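Local coordinates for protein IS607 family transposase IS1535 (Mycobacterium tuberculosis, PDB 6DGB) that probably binds DNA and catalyses strand exchange as an IS607-like serine recombinase, the piece here being its C-terminal catalytic domain, at residues 22-27 / 64-69. Numbering follows the deposited sequence.
Sequences ARLTAW and VIVVEH
In the alpha/beta fold of the serine recombinase (resolvase) catalytic domain, helix 14-30 packs on one face of the parallel sheet, residues 22-27 meeting strand 64-67. The segment axes approach to 9.3 Å at 134°, so the helix runs obliquely against the strand direction. Val66, the residue most buried by the contact, points toward the helix and uses both methyls. Its CG1, anti to the backbone N (chi1 -170°), stands over the Trp27 six-membered ring, 4.0 Å from the centroid and 13° off the normal: a CH-pi contact over the face. CG2 meets the far rim of the same face, 3.8 Å from Trp27 CH2. The ring and these methyls meet head-on, whereas Leu24 and Val66 run alongside each other, pointing opposite ways. Leu24 CD2 lies 3.7 Å from Val66 CG1 and 3.9 Å from Val67 C, reaching the backbone at the strand's end. Val93 and Leu4 of the flanking strands also touch Val66. Beyond the strand, Glu68 extends across Arg23, whose side chain is poorly ordered; Arg23 NE is 5.9 Å from Glu68 OE2, so any attraction is long-range. A salt bridge to Arg19 holds OE1, while OE2 rests 3.8 Å from Arg23 CB.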
loop_
_atom_site.group_PDB
_atom_site.type_symbol
_atom_site.label_atom_id
_atom_site.label_comp_id
_atom_site.label_asym_id
_atom_site.label_seq_id
_atom_site.Cartn_x
_atom_site.Cartn_y
_atom_site.Cartn_z
ATOM N N ALA A 22 0.913 11.159 22.544
ATOM C CA ALA A 22 0.389 10.952 23.893
ATOM C C ALA A 22 -0.086 9.503 24.101
ATOM O O ALA A 22 0.382 8.830 25.030
ATOM C CB ALA A 22 -0.724 11.946 24.199
ATOM N N ARG A 23 -0.962 9.005 23.204
ATOM C CA ARG A 23 -1.435 7.626 23.280
ATOM C C ARG A 23 -0.241 6.633 23.170
ATOM O O ARG A 23 -0.166 5.726 24.001
ATOM C CB ARG A 23 -2.581 7.369 22.281
ATOM C CG ARG A 23 -3.035 5.895 22.132
ATOM C CD ARG A 23 -3.694 5.279 23.372
ATOM N NE ARG A 23 -3.348 3.861 23.505
ATOM C CZ ARG A 23 -2.914 3.289 24.626
ATOM N NH1 ARG A 23 -2.813 3.997 25.748
ATOM N NH2 ARG A 23 -2.597 1.996 24.641
ATOM N N LEU A 24 0.745 6.895 22.262
ATOM C CA LEU A 24 1.959 6.074 22.069
ATOM C C LEU A 24 2.908 5.990 23.269
ATOM O O LEU A 24 3.506 4.934 23.487
ATOM C CB LEU A 24 2.754 6.504 20.839
ATOM C CG LEU A 24 2.164 6.138 19.469
ATOM C CD1 LEU A 24 3.114 6.482 18.377
ATOM C CD2 LEU A 24 1.785 4.691 19.387
ATOM N N THR A 25 3.082 7.097 24.024
ATOM C CA THR A 25 3.939 7.080 25.206
ATOM C C THR A 25 3.204 6.482 26.367
ATOM O O THR A 25 3.847 5.900 27.237
ATOM C CB THR A 25 4.577 8.421 25.524
ATOM O OG1 THR A 25 3.690 9.470 25.161
ATOM C CG2 THR A 25 5.921 8.590 24.846
ATOM N N ALA A 26 1.854 6.570 26.370
ATOM C CA ALA A 26 1.042 5.935 27.407
ATOM C C ALA A 26 1.226 4.427 27.220
ATOM O O ALA A 26 1.445 3.711 28.205
ATOM C CB ALA A 26 -0.420 6.312 27.250
ATOM N N TRP A 27 1.221 3.970 25.940
ATOM C CA TRP A 27 1.414 2.574 25.547
ATOM C C TRP A 27 2.768 2.101 26.072
ATOM O O TRP A 27 2.803 1.156 26.853
ATOM C CB TRP A 27 1.301 2.420 24.019
ATOM C CG TRP A 27 1.356 1.004 23.518
ATOM C CD1 TRP A 27 0.301 0.222 23.141
ATOM C CD2 TRP A 27 2.536 0.234 23.266
ATOM N NE1 TRP A 27 0.754 -0.999 22.695
ATOM C CE2 TRP A 27 2.122 -1.018 22.765
ATOM C CE3 TRP A 27 3.915 0.477 23.430
ATOM C CZ2 TRP A 27 3.032 -2.030 22.459
ATOM C CZ3 TRP A 27 4.816 -0.525 23.129
ATOM C CH2 TRP A 27 4.377 -1.754 22.635
ATOM N N VAL A 64 10.335 -3.504 16.721
ATOM C CA VAL A 64 8.940 -3.235 17.028
ATOM C C VAL A 64 8.602 -1.820 16.573
ATOM O O VAL A 64 9.292 -0.868 16.921
ATOM C CB VAL A 64 8.643 -3.527 18.529
ATOM C CG1 VAL A 64 7.394 -2.814 19.033
ATOM C CG2 VAL A 64 8.514 -5.021 18.764
ATOM N N ILE A 65 7.579 -1.707 15.742
ATOM C CA ILE A 65 7.098 -0.442 15.202
ATOM C C ILE A 65 5.674 -0.269 15.704
ATOM O O ILE A 65 4.760 -1.004 15.295
ATOM C CB ILE A 65 7.206 -0.393 13.648
ATOM C CG1 ILE A 65 8.689 -0.546 13.195
ATOM C CG2 ILE A 65 6.570 0.903 13.098
ATOM C CD1 ILE A 65 8.885 -0.829 11.843
ATOM N N VAL A 66 5.494 0.697 16.594
ATOM C CA VAL A 66 4.216 0.977 17.235
ATOM C C VAL A 66 3.524 2.177 16.568
ATOM O O VAL A 66 4.089 3.277 16.484
ATOM C CB VAL A 66 4.368 1.125 18.792
ATOM C CG1 VAL A 66 3.016 1.184 19.499
ATOM C CG2 VAL A 66 5.220 0.007 19.381
ATOM N N VAL A 67 2.289 1.937 16.097
ATOM C CA VAL A 67 1.372 2.938 15.522
ATOM C C VAL A 67 0.074 3.057 16.346
ATOM O O VAL A 67 -0.301 2.091 17.013
ATOM C CB VAL A 67 1.043 2.671 14.037
ATOM C CG1 VAL A 67 2.162 3.167 13.144
ATOM C CG2 VAL A 67 0.697 1.209 13.781
ATOM N N GLU A 68 -0.646 4.188 16.245
ATOM C CA GLU A 68 -1.906 4.324 16.969
ATOM C C GLU A 68 -2.949 3.453 16.287
ATOM O O GLU A 68 -3.512 2.575 16.936
ATOM C CB GLU A 68 -2.358 5.778 17.081
ATOM C CG GLU A 68 -3.608 5.927 17.932
ATOM C CD GLU A 68 -4.213 7.312 18.027
ATOM O OE1 GLU A 68 -4.365 7.974 16.974
ATOM O OE2 GLU A 68 -4.627 7.697 19.145
ATOM N N HIS A 69 -3.174 3.664 14.982
ATOM C CA HIS A 69 -4.083 2.852 14.191
ATOM C C HIS A 69 -3.221 2.348 13.062
ATOM O O HIS A 69 -2.157 2.930 12.807
ATOM C CB HIS A 69 -5.252 3.682 13.610
ATOM C CG HIS A 69 -6.159 4.376 14.596
ATOM N ND1 HIS A 69 -6.380 3.878 15.880
ATOM C CD2 HIS A 69 -6.902 5.501 14.438
ATOM C CE1 HIS A 69 -7.217 4.727 16.461
ATOM N NE2 HIS A 69 -7.553 5.724 15.638
#